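Putative ferredoxin--NADP reductase (Plasmodium falciparum 3D7, PDB 2OK8) probably catalyses electron exchange between ferredoxin and NADP(H) through a bound FAD, and may support the last step of isoprenoid precursor synthesis by the DOXP/MEP pathway. Local coordinates at residues I20-N25 with H37-H42; G44-L49 with I151-A156. All coordinates share one frame; numbering follows the deposited sequence.

Interaction 1 of 2, residues I20-N25 with H37-H42; sequences IVDKIN and HLEINH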
# COMPACT_ATOMS: atom_id res chain seq x y z
N ILE A 20 7.79 -5.58 -21.95
CA ILE A 20 6.60 -5.33 -22.77
C ILE A 20 6.85 -5.77 -24.20
O ILE A 20 7.74 -5.25 -24.87
CB ILE A 20 6.14 -3.84 -22.72
CG1 ILE A 20 5.87 -3.38 -21.28
CG2 ILE A 20 4.88 -3.63 -23.58
CD1 ILE A 20 4.89 -4.30 -20.49
N VAL A 21 6.08 -6.76 -24.64
CA VAL A 21 6.09 -7.26 -26.02
C VAL A 21 5.03 -6.56 -26.91
O VAL A 21 5.28 -6.32 -28.09
CB VAL A 21 5.92 -8.80 -26.04
CG1 VAL A 21 5.63 -9.31 -27.45
CG2 VAL A 21 7.16 -9.47 -25.50
N ASP A 22 3.88 -6.22 -26.34
CA ASP A 22 2.82 -5.49 -27.06
C ASP A 22 1.92 -4.68 -26.11
O ASP A 22 1.83 -4.97 -24.92
CB ASP A 22 1.96 -6.45 -27.89
CG ASP A 22 1.42 -5.82 -29.18
OD1 ASP A 22 1.59 -4.60 -29.41
OD2 ASP A 22 0.84 -6.59 -29.99
N LYS A 23 1.26 -3.67 -26.66
CA LYS A 23 0.38 -2.79 -25.91
C LYS A 23 -0.73 -2.29 -26.84
O LYS A 23 -0.51 -1.41 -27.66
CB LYS A 23 1.18 -1.61 -25.36
CG LYS A 23 0.42 -0.73 -24.40
CD LYS A 23 1.13 0.59 -24.30
CE LYS A 23 0.51 1.46 -23.26
NZ LYS A 23 1.40 2.61 -23.00
N ILE A 24 -1.92 -2.86 -26.70
CA ILE A 24 -3.03 -2.63 -27.62
C ILE A 24 -4.19 -1.98 -26.87
O ILE A 24 -4.57 -2.48 -25.81
CB ILE A 24 -3.52 -3.98 -28.21
CG1 ILE A 24 -2.34 -4.78 -28.76
CG2 ILE A 24 -4.57 -3.77 -29.29
CD1 ILE A 24 -2.61 -6.24 -28.97
N ASN A 25 -4.76 -0.89 -27.40
CA ASN A 25 -6.02 -0.38 -26.87
C ASN A 25 -7.05 -1.49 -27.05
O ASN A 25 -7.10 -2.13 -28.11
CB ASN A 25 -6.50 0.91 -27.56
CG ASN A 25 -7.02 2.00 -26.55
OD1 ASN A 25 -7.76 1.71 -25.60
ND2 ASN A 25 -6.61 3.25 -26.78
N HIS A 37 -4.40 -3.65 -23.35
CA HIS A 37 -3.96 -5.03 -23.25
C HIS A 37 -2.43 -5.01 -23.37
O HIS A 37 -1.88 -4.49 -24.34
CB HIS A 37 -4.58 -5.81 -24.40
CG HIS A 37 -4.00 -7.17 -24.61
ND1 HIS A 37 -4.52 -8.30 -24.01
CD2 HIS A 37 -2.97 -7.59 -25.38
CE1 HIS A 37 -3.83 -9.36 -24.40
NE2 HIS A 37 -2.88 -8.96 -25.22
N LEU A 38 -1.76 -5.56 -22.36
CA LEU A 38 -0.31 -5.65 -22.37
C LEU A 38 0.08 -7.09 -22.55
O LEU A 38 -0.38 -7.94 -21.81
CB LEU A 38 0.27 -5.19 -21.04
CG LEU A 38 0.11 -3.79 -20.48
CD1 LEU A 38 0.95 -3.75 -19.22
CD2 LEU A 38 0.59 -2.74 -21.46
N GLU A 39 0.93 -7.36 -23.54
CA GLU A 39 1.52 -8.68 -23.67
C GLU A 39 2.93 -8.63 -23.08
O GLU A 39 3.72 -7.76 -23.41
CB GLU A 39 1.51 -9.14 -25.13
CG GLU A 39 1.78 -10.64 -25.29
CD GLU A 39 1.79 -11.08 -26.75
OE1 GLU A 39 1.49 -10.23 -27.63
OE2 GLU A 39 2.09 -12.27 -27.02
N ILE A 40 3.24 -9.55 -22.18
CA ILE A 40 4.42 -9.44 -21.35
C ILE A 40 5.26 -10.69 -21.45
O ILE A 40 4.78 -11.79 -21.19
CB ILE A 40 4.05 -9.20 -19.85
CG1 ILE A 40 3.49 -7.78 -19.63
CG2 ILE A 40 5.27 -9.45 -18.95
CD1 ILE A 40 2.69 -7.63 -18.30
N ASN A 41 6.52 -10.50 -21.86
CA ASN A 41 7.49 -11.58 -21.96
C ASN A 41 8.11 -11.79 -20.59
O ASN A 41 8.80 -10.92 -20.08
CB ASN A 41 8.58 -11.21 -22.99
CG ASN A 41 9.67 -12.29 -23.16
OD1 ASN A 41 9.55 -13.43 -22.69
ND2 ASN A 41 10.73 -11.92 -23.86
N HIS A 42 7.86 -12.95 -20.01
CA HIS A 42 8.38 -13.29 -18.70
C HIS A 42 9.39 -14.44 -18.73
O HIS A 42 9.76 -14.98 -17.68
CB HIS A 42 7.23 -13.57 -17.74
CG HIS A 42 6.35 -14.72 -18.14
ND1 HIS A 42 6.43 -15.96 -17.54
CD2 HIS A 42 5.33 -14.79 -19.02
CE1 HIS A 42 5.52 -16.76 -18.06
NE2 HIS A 42 4.83 -16.08 -18.96

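Interaction 2 of 2, residues G44-L49 with I151-A156; sequences GLFKYL and IYLTGA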
# COMPACT_ATOMS: atom_id res chain seq x y z
N GLY A 44 9.10 -17.48 -19.47
CA GLY A 44 8.58 -18.75 -18.92
C GLY A 44 8.67 -18.86 -17.40
O GLY A 44 8.35 -19.90 -16.82
N LEU A 45 9.06 -17.77 -16.76
CA LEU A 45 9.40 -17.78 -15.34
C LEU A 45 8.24 -17.52 -14.40
O LEU A 45 8.28 -17.94 -13.24
CB LEU A 45 10.54 -16.79 -15.07
CG LEU A 45 11.88 -17.25 -15.65
CD1 LEU A 45 12.96 -16.20 -15.53
CD2 LEU A 45 12.30 -18.56 -14.98
N PHE A 46 7.22 -16.83 -14.90
CA PHE A 46 6.04 -16.48 -14.10
C PHE A 46 5.02 -17.61 -14.16
O PHE A 46 4.47 -17.90 -15.21
CB PHE A 46 5.40 -15.16 -14.57
CG PHE A 46 4.48 -14.55 -13.56
CD1 PHE A 46 4.98 -13.67 -12.60
CD2 PHE A 46 3.14 -14.88 -13.54
CE1 PHE A 46 4.15 -13.12 -11.66
CE2 PHE A 46 2.30 -14.33 -12.59
CZ PHE A 46 2.81 -13.45 -11.65
N LYS A 47 4.77 -18.23 -13.02
CA LYS A 47 3.88 -19.37 -12.95
C LYS A 47 2.51 -18.94 -12.44
O LYS A 47 2.39 -18.22 -11.44
CB LYS A 47 4.47 -20.45 -12.02
CG LYS A 47 5.94 -20.80 -12.27
CD LYS A 47 6.18 -21.44 -13.64
CE LYS A 47 7.69 -21.52 -13.92
NZ LYS A 47 8.05 -22.42 -15.06
N TYR A 48 1.48 -19.38 -13.15
CA TYR A 48 0.13 -19.02 -12.75
C TYR A 48 -0.90 -20.04 -13.21
O TYR A 48 -0.68 -20.75 -14.18
CB TYR A 48 -0.23 -17.62 -13.27
CG TYR A 48 -0.24 -17.47 -14.77
CD1 TYR A 48 0.93 -17.23 -15.48
CD2 TYR A 48 -1.44 -17.55 -15.49
CE1 TYR A 48 0.91 -17.08 -16.87
CE2 TYR A 48 -1.47 -17.41 -16.86
CZ TYR A 48 -0.30 -17.15 -17.54
OH TYR A 48 -0.35 -17.01 -18.91
N LEU A 49 -2.00 -20.11 -12.49
CA LEU A 49 -3.21 -20.78 -12.98
C LEU A 49 -4.16 -19.73 -13.54
O LEU A 49 -4.11 -18.55 -13.17
CB LEU A 49 -3.90 -21.56 -11.85
CG LEU A 49 -3.04 -22.58 -11.08
CD1 LEU A 49 -3.75 -23.04 -9.82
CD2 LEU A 49 -2.65 -23.78 -11.96
N ILE A 151 9.24 -4.28 -17.14
CA ILE A 151 8.14 -4.22 -16.19
C ILE A 151 8.42 -5.26 -15.12
O ILE A 151 8.99 -6.31 -15.41
CB ILE A 151 6.76 -4.42 -16.89
CG1 ILE A 151 5.60 -4.00 -15.97
CG2 ILE A 151 6.61 -5.85 -17.43
CD1 ILE A 151 4.29 -3.73 -16.70
N TYR A 152 8.09 -4.95 -13.87
CA TYR A 152 8.41 -5.87 -12.77
C TYR A 152 7.17 -6.46 -12.14
O TYR A 152 6.24 -5.74 -11.77
CB TYR A 152 9.27 -5.16 -11.73
CG TYR A 152 10.67 -4.89 -12.21
CD1 TYR A 152 10.94 -3.84 -13.08
CD2 TYR A 152 11.74 -5.70 -11.79
CE1 TYR A 152 12.22 -3.58 -13.53
CE2 TYR A 152 13.04 -5.44 -12.23
CZ TYR A 152 13.27 -4.38 -13.11
OH TYR A 152 14.54 -4.09 -13.57
N LEU A 153 7.16 -7.78 -12.02
CA LEU A 153 5.97 -8.51 -11.59
C LEU A 153 6.14 -9.27 -10.28
O LEU A 153 7.24 -9.75 -9.96
CB LEU A 153 5.54 -9.52 -12.65
CG LEU A 153 5.25 -9.13 -14.10
CD1 LEU A 153 4.40 -10.25 -14.71
CD2 LEU A 153 4.57 -7.78 -14.21
N THR A 154 5.05 -9.38 -9.54
CA THR A 154 5.00 -10.22 -8.36
C THR A 154 3.85 -11.20 -8.57
O THR A 154 3.02 -11.01 -9.46
CB THR A 154 4.76 -9.39 -7.08
OG1 THR A 154 3.42 -8.89 -7.07
CG2 THR A 154 5.75 -8.20 -7.00
N GLY A 155 3.82 -12.27 -7.79
CA GLY A 155 2.76 -13.25 -7.91
C GLY A 155 3.25 -14.67 -8.10
O GLY A 155 4.47 -14.89 -8.20
N ALA A 156 2.33 -15.63 -8.23
CA ALA A 156 0.90 -15.38 -8.46
C ALA A 156 0.15 -14.90 -7.22
O ALA A 156 0.63 -15.05 -6.10
CB ALA A 156 0.25 -16.62 -9.02
O HOH W 1 4.74 -16.72 -10.29

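Interaction 1 of 2, residues I20-N25 with H37-H42
The carbonyl oxygen of Glu39 accepts the amides of two consecutive residues, Val21 and Asp22, across two antiparallel strands. Val21 N lies 2.8 Å from Glu39 O, while the bond from Asp22 N to the same oxygen is long and weak at 3.3 Å. This is a classic beta bulge in the hairpin of strands 16-25 and 35-41, within the antiparallel FAD-binding barrel of the ferredoxin-NADP reductase family. Beyond it the ladder is regular: Glu39 N reaches Asp22 O from above the carbonyl plane, and Ile24 and His37 exchange two backbone bonds, the shorter from His37 N to Ile24 O (2.7 Å).

Glu39 can be followed outward on the face it shares with Asp22. Its CB packs on Asp22 CB at 3.9 Å. CG stands anti to the backbone N (chi1 -165°) and the chain stays extended, which holds the carboxylate out beside Asp22; OE1 comes to 3.8 Å from Asp22 CB, and OE2 is bonded by Asn113 ND2. Asp22 OD2 and Glu39 OE1 are 4.4 Å apart, a proximity that may raise the proton affinity of either acid. On the other face, Ile20 CD1 touches Ile40 CG1, and the CG of Lys23 runs beside Leu38 CD2 at 3.6 Å before its ammonium reaches the carbonyls of Ile142, Lys143 and Leu145.

Interaction 2 of 2, residues G44-L49 with I151-A156
A buried contact between a loop aromatic and a strand is formed here: Phe46, in the irregular segment between strands 35-41 and 53-56, is pressed against strand 150-157 of the antiparallel FAD-binding sheet. With CG anti to the backbone N (chi1 -162°), the ring is directed at the Leu153 side chain and the backbone from Thr154 to Ala156. Leu153 crosses it at about a right angle and sets CD1 over one face, 4.1 Å from Phe46 CD1 and displaced toward the rim, while Leu153 CB approaches Phe46 CE1 at 4.0 Å. The edge of the ring meets the carbonyl of Thr154, whose O lies 3.3 Å from Phe46 CE1, near the ring plane. At its far end Phe46 CZ comes to 3.7 Å from the CA of Gly155, which has no side chain to hold the ring off. The peptide bond leading into Ala156 is cis, and Ala156 CB rests 3.6 Å from Lys47 O. Cys54 and Leu114 extend the apolar surroundings of the phenyl group.

On the face opposite Leu153 sits a water, over the centre of the ring. It donates to Lys47 O (3.0 Å) and to Gly155 O (2.8 Å), thereby tying loop and strand together. The contact thus combines an apolar ring with backbone carbonyls: the partly positive ring edge suits Thr154 O, probably as a weak electrostatic attraction, while one water donates a hydrogen bond to each of the carbonyls of Lys47 and Gly155 at this buried junction.

Both interactions build on the same antiparallel sheet, in which strands 16-25 and 150-157 are neighbours. Interaction 1 is a partly buried pairing of adjacent strands, held by direct backbone hydrogen bonds, with Asp22, Glu39, Ile24 and His37 on one face and mainly apolar side chains, with Lys23, on the other. Interaction 2 is more fully buried: it fastens a loop, rather than a second strand, through an aromatic ring and a bridging water. Their centres are 14 Å apart, yet they meet through Ile151, whose CG2 lies 3.8 Å from Ile20 CD1 and which also packs against Leu38 and Ile40. The close carboxylates belong to the hairpin's more exposed face, whereas interaction 2 relies on ring, carbonyls and water.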